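Local coordinates for superoxide dismutase (Candida albicans, PDB 4GUN), which probably catalyses the dismutation of superoxide to hydrogen peroxide and dioxygen at a manganese centre, protecting cells from toxic radicals, at residues A[42-45]-A[46-50]; A[185-188]-A[189-193]. The protein carries 2 engineered substitutions. All coordinates share one frame; numbering follows the deposited sequence.

Interaction 1 (A[42-45]-A[46-50]); sequences NGYN and AAIDA
Ile48 lays its CG1 methylene over one face of the Tyr44 ring, one turn earlier on the same helix, an example of an i to i+4 CH-pi contact. CG1 lies 3.8 Å from the ring centroid, 25° off the ring normal, with Tyr44 CZ its closest ring atom at 3.5 Å; it is displaced toward the hydroxyl end, where Ile48 CD1 comes within 3.9 Å of Tyr44 OH. With its CG anti to the backbone N (chi1 178°), Tyr44 starts out away from the following turn, yet its ring swings back to meet Ile48. Beneath the pair, Ile48 N donates to Tyr44 O at 2.9 Å. This tight side is covered by helix 60-85, where Tyr44 packs on His73, and by the second subunit, where Tyr44 meets its Leu60 and Ile48 its Val55. The other side is looser. Asn42 and Ala46, linked by an ordinary backbone bond, are exposed, and the bond from Asp49 N to Asn45 O stretches to 3.3 Å, though Asn45 OD1 accepts Ile8 N, which ties this side to the N-terminal segment. Between the side chains, cohesion is therefore apolar, resting on shape and dispersion, with polar pairing left to the backbone.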
loop_
_atom_site.group_PDB
_atom_site.type_symbol
_atom_site.label_atom_id
_atom_site.label_comp_id
_atom_site.label_asym_id
_atom_site.label_seq_id
_atom_site.Cartn_x
_atom_site.Cartn_y
_atom_site.Cartn_z
ATOM N N ASN A 42 -13.656 20.518 -4.371
ATOM C CA ASN A 42 -13.068 21.026 -5.599
ATOM C C ASN A 42 -12.271 19.961 -6.347
ATOM O O ASN A 42 -12.420 19.831 -7.571
ATOM C CB ASN A 42 -12.222 22.274 -5.306
ATOM C CG ASN A 42 -13.079 23.465 -4.940
ATOM O OD1 ASN A 42 -14.268 23.522 -5.284
ATOM N ND2 ASN A 42 -12.490 24.461 -4.270
ATOM N N GLY A 43 -11.466 19.200 -5.593
ATOM C CA GLY A 43 -10.632 18.134 -6.109
ATOM C C GLY A 43 -11.453 17.048 -6.770
ATOM O O GLY A 43 -11.114 16.612 -7.869
ATOM N N TYR A 44 -12.573 16.649 -6.148
ATOM C CA TYR A 44 -13.443 15.647 -6.760
ATOM C C TYR A 44 -14.081 16.168 -8.041
ATOM O O TYR A 44 -14.023 15.475 -9.054
ATOM C CB TYR A 44 -14.503 15.090 -5.772
ATOM C CG TYR A 44 -15.447 14.078 -6.391
ATOM C CD1 TYR A 44 -15.121 12.724 -6.434
ATOM C CD2 TYR A 44 -16.677 14.469 -6.909
ATOM C CE1 TYR A 44 -15.977 11.792 -7.024
ATOM C CE2 TYR A 44 -17.532 13.551 -7.516
ATOM C CZ TYR A 44 -17.183 12.210 -7.564
ATOM O OH TYR A 44 -18.047 11.316 -8.143
ATOM N N ASN A 45 -14.676 17.374 -8.017
ATOM C CA ASN A 45 -15.336 17.893 -9.231
ATOM C C ASN A 45 -14.370 18.076 -10.420
ATOM O O ASN A 45 -14.754 17.809 -11.564
ATOM C CB ASN A 45 -16.195 19.131 -8.943
ATOM C CG ASN A 45 -17.310 18.909 -7.946
ATOM O OD1 ASN A 45 -17.938 17.848 -7.884
ATOM N ND2 ASN A 45 -17.573 19.909 -7.125
ATOM N N ALA A 46 -13.111 18.469 -10.142
ATOM C CA ALA A 46 -12.073 18.618 -11.165
ATOM C C ALA A 46 -11.627 17.246 -11.671
ATOM O O ALA A 46 -11.482 17.091 -12.883
ATOM C CB ALA A 46 -10.875 19.386 -10.615
ATOM N N ALA A 47 -11.439 16.252 -10.761
ATOM C CA ALA A 47 -11.038 14.871 -11.112
ATOM C C ALA A 47 -12.066 14.212 -11.999
ATOM O O ALA A 47 -11.691 13.497 -12.933
ATOM C CB ALA A 47 -10.824 14.025 -9.862
ATOM N N ILE A 48 -13.359 14.439 -11.717
ATOM C CA ILE A 48 -14.440 13.873 -12.530
ATOM C C ILE A 48 -14.438 14.464 -13.940
ATOM O O ILE A 48 -14.632 13.729 -14.911
ATOM C CB ILE A 48 -15.824 13.934 -11.816
ATOM C CG1 ILE A 48 -15.942 12.834 -10.732
ATOM C CG2 ILE A 48 -17.027 13.891 -12.799
ATOM C CD1 ILE A 48 -15.452 11.406 -11.096
ATOM N N ASP A 49 -14.196 15.778 -14.042
ATOM C CA ASP A 49 -14.141 16.465 -15.328
ATOM C C ASP A 49 -12.958 15.915 -16.151
ATOM O O ASP A 49 -13.103 15.652 -17.359
ATOM C CB ASP A 49 -14.005 17.983 -15.117
ATOM C CG ASP A 49 -14.219 18.797 -16.380
ATOM O OD1 ASP A 49 -13.690 19.925 -16.450
ATOM O OD2 ASP A 49 -14.923 18.307 -17.294
ATOM N N ALA A 50 -11.795 15.710 -15.479
ATOM C CA ALA A 50 -10.592 15.177 -16.122
ATOM C C ALA A 50 -10.817 13.729 -16.610
ATOM O O ALA A 50 -10.375 13.362 -17.706
ATOM C CB ALA A 50 -9.410 15.256 -15.165
#

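Interaction 2 (A[185-188]-A[189-193]); sequences PDYF and KAIWN. Engineered in segment 185-188: Pro185 (natural residue Leu).
Ile191 N donates to Tyr187 O at 2.9 Å, nearly in line with the carbonyl bond, and this i to i+4 link brings the two side chains alongside each other, pointing the same way. The tyrosine ring leaves the backbone with CG anti to N (chi1 161°); Ile191 sends out CG1 in the corresponding direction and continues extended, so that its CD1 reaches 3.4 Å from Tyr187 OH and 3.8 Å from Tyr187 CZ. The methyl meets the ring obliquely, and Phe83 of helix 60-85 packs against both residues. The other branch, Ile191 CG2, sits between the backbone N and the carbonyl carbon and comes 3.3 Å from Phe188 O.

This short helix belongs to the C-terminal domain of the iron/manganese superoxide dismutase fold, and it places Tyr187 in the second shell of the metal site. The phenol OH is hydrogen-bonded to the backbone O of Asp170, a manganese ligand along with His32, His80 and His174; the tyrosine side chain lies about 7 Å from the metal, and its ring also meets that of Tyr176.

Earlier in the turn, the carbonyl of the engineered Pro185 accepts Lys189 N at 3.0 Å, on the exposed side where Asp186 and Lys189 also lie. Residues 192-193 form a 3-10 segment. Phe188 O, one turn before it, has Trp192 CD1 at 3.0 Å, and the indole NE1 bonds Asn123 OD1. Asn193 turns its amide back toward the preceding turn: ND2 donates to Ala190 O at 2.9 Å, arriving from above the carbonyl plane, and Asn193 N adds a weak bond to the same oxygen.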
loop_
_atom_site.group_PDB
_atom_site.type_symbol
_atom_site.label_atom_id
_atom_site.label_comp_id
_atom_site.label_asym_id
_atom_site.label_seq_id
_atom_site.Cartn_x
_atom_site.Cartn_y
_atom_site.Cartn_z
ATOM N N PRO A 185 -3.094 11.773 21.768
ATOM C CA PRO A 185 -4.010 11.040 22.673
ATOM C C PRO A 185 -5.013 11.937 23.411
ATOM O O PRO A 185 -6.092 11.472 23.764
ATOM C CB PRO A 185 -3.052 10.360 23.672
ATOM C CG PRO A 185 -1.739 10.286 22.960
ATOM C CD PRO A 185 -1.686 11.565 22.181
ATOM N N ASP A 186 -4.660 13.216 23.670
ATOM C CA ASP A 186 -5.566 14.125 24.401
ATOM C C ASP A 186 -6.789 14.466 23.557
ATOM O O ASP A 186 -7.901 14.511 24.056
ATOM C CB ASP A 186 -4.816 15.389 24.854
ATOM C CG ASP A 186 -3.847 15.162 26.006
ATOM O OD1 ASP A 186 -3.705 14.002 26.450
ATOM O OD2 ASP A 186 -3.261 16.142 26.483
ATOM N N TYR A 187 -6.587 14.617 22.266
ATOM C CA TYR A 187 -7.656 14.872 21.316
ATOM C C TYR A 187 -8.556 13.637 21.237
ATOM O O TYR A 187 -9.776 13.782 21.335
ATOM C CB TYR A 187 -7.051 15.217 19.960
ATOM C CG TYR A 187 -7.992 15.066 18.788
ATOM C CD1 TYR A 187 -9.071 15.927 18.619
ATOM C CD2 TYR A 187 -7.739 14.137 17.786
ATOM C CE1 TYR A 187 -9.897 15.845 17.497
ATOM C CE2 TYR A 187 -8.547 14.056 16.651
ATOM C CZ TYR A 187 -9.626 14.911 16.513
ATOM O OH TYR A 187 -10.440 14.819 15.411
ATOM N N PHE A 188 -7.963 12.429 21.097
ATOM C CA PHE A 188 -8.739 11.181 21.059
ATOM C C PHE A 188 -9.652 11.031 22.298
ATOM O O PHE A 188 -10.854 10.791 22.146
ATOM C CB PHE A 188 -7.837 9.955 20.846
ATOM C CG PHE A 188 -7.140 9.945 19.506
ATOM C CD1 PHE A 188 -7.729 10.540 18.387
ATOM C CD2 PHE A 188 -5.901 9.344 19.358
ATOM C CE1 PHE A 188 -7.075 10.554 17.156
ATOM C CE2 PHE A 188 -5.263 9.331 18.122
ATOM C CZ PHE A 188 -5.854 9.944 17.028
ATOM N N LYS A 189 -9.099 11.276 23.487
ATOM C CA LYS A 189 -9.831 11.256 24.751
ATOM C C LYS A 189 -10.970 12.311 24.730
ATOM O O LYS A 189 -12.134 11.972 24.944
ATOM C CB LYS A 189 -8.845 11.497 25.921
ATOM C CG LYS A 189 -9.407 11.166 27.303
ATOM C CD LYS A 189 -8.339 11.244 28.409
ATOM C CE LYS A 189 -7.599 9.941 28.658
ATOM N NZ LYS A 189 -8.432 8.932 29.375
ATOM N N ALA A 190 -10.635 13.559 24.385
ATOM C CA ALA A 190 -11.553 14.693 24.348
ATOM C C ALA A 190 -12.734 14.644 23.373
ATOM O O ALA A 190 -13.796 15.164 23.714
ATOM C CB ALA A 190 -10.771 15.975 24.149
ATOM N N ILE A 191 -12.548 14.093 22.163
ATOM C CA ILE A 191 -13.584 14.085 21.108
ATOM C C ILE A 191 -14.889 13.370 21.489
ATOM O O ILE A 191 -15.947 13.753 21.000
ATOM C CB ILE A 191 -13.019 13.611 19.717
ATOM C CG1 ILE A 191 -13.959 14.038 18.539
ATOM C CG2 ILE A 191 -12.714 12.109 19.699
ATOM C CD1 ILE A 191 -13.306 14.068 17.167
ATOM N N TRP A 192 -14.811 12.320 22.324
ATOM C CA TRP A 192 -15.992 11.551 22.739
ATOM C C TRP A 192 -17.068 12.378 23.451
ATOM O O TRP A 192 -18.241 12.052 23.344
ATOM C CB TRP A 192 -15.593 10.295 23.518
ATOM C CG TRP A 192 -14.770 9.372 22.675
ATOM C CD1 TRP A 192 -13.413 9.252 22.682
ATOM C CD2 TRP A 192 -15.243 8.540 21.611
ATOM N NE1 TRP A 192 -13.014 8.336 21.742
ATOM C CE2 TRP A 192 -14.116 7.898 21.050
ATOM C CE3 TRP A 192 -16.522 8.235 21.105
ATOM C CZ2 TRP A 192 -14.224 6.976 20.007
ATOM C CZ3 TRP A 192 -16.625 7.356 20.034
ATOM C CH2 TRP A 192 -15.487 6.740 19.492
ATOM N N ASN A 193 -16.666 13.502 24.076
ATOM C CA ASN A 193 -17.544 14.475 24.727
ATOM C C ASN A 193 -18.460 15.207 23.704
ATOM O O ASN A 193 -19.488 15.747 24.094
ATOM C CB ASN A 193 -16.723 15.472 25.521
ATOM C CG ASN A 193 -15.921 14.861 26.637
ATOM O OD1 ASN A 193 -16.458 14.455 27.662
ATOM N ND2 ASN A 193 -14.614 14.756 26.455
#

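In the fold
Interaction 1 comes first along the chain, on helix 26-56 of the alpha-hairpin domain; interaction 2 follows much later, on helix 184-191 of the C-terminal domain. Their centres are 34 Å apart, on opposite sides of the chain's centre, and the nearest atoms stay about 21 Å from each other. Helix 60-85 is the common neighbour: residues from Ile66 to His73 pack on interaction 1, whereas Phe83, close after the metal ligand His80, packs on interaction 2. Helix 26-56 itself supplies another ligand, His32. The 42-50 stretch thus takes part in subunit contact at some distance from the metal, while the 185-193 stretch borders the manganese site without touching another subunit.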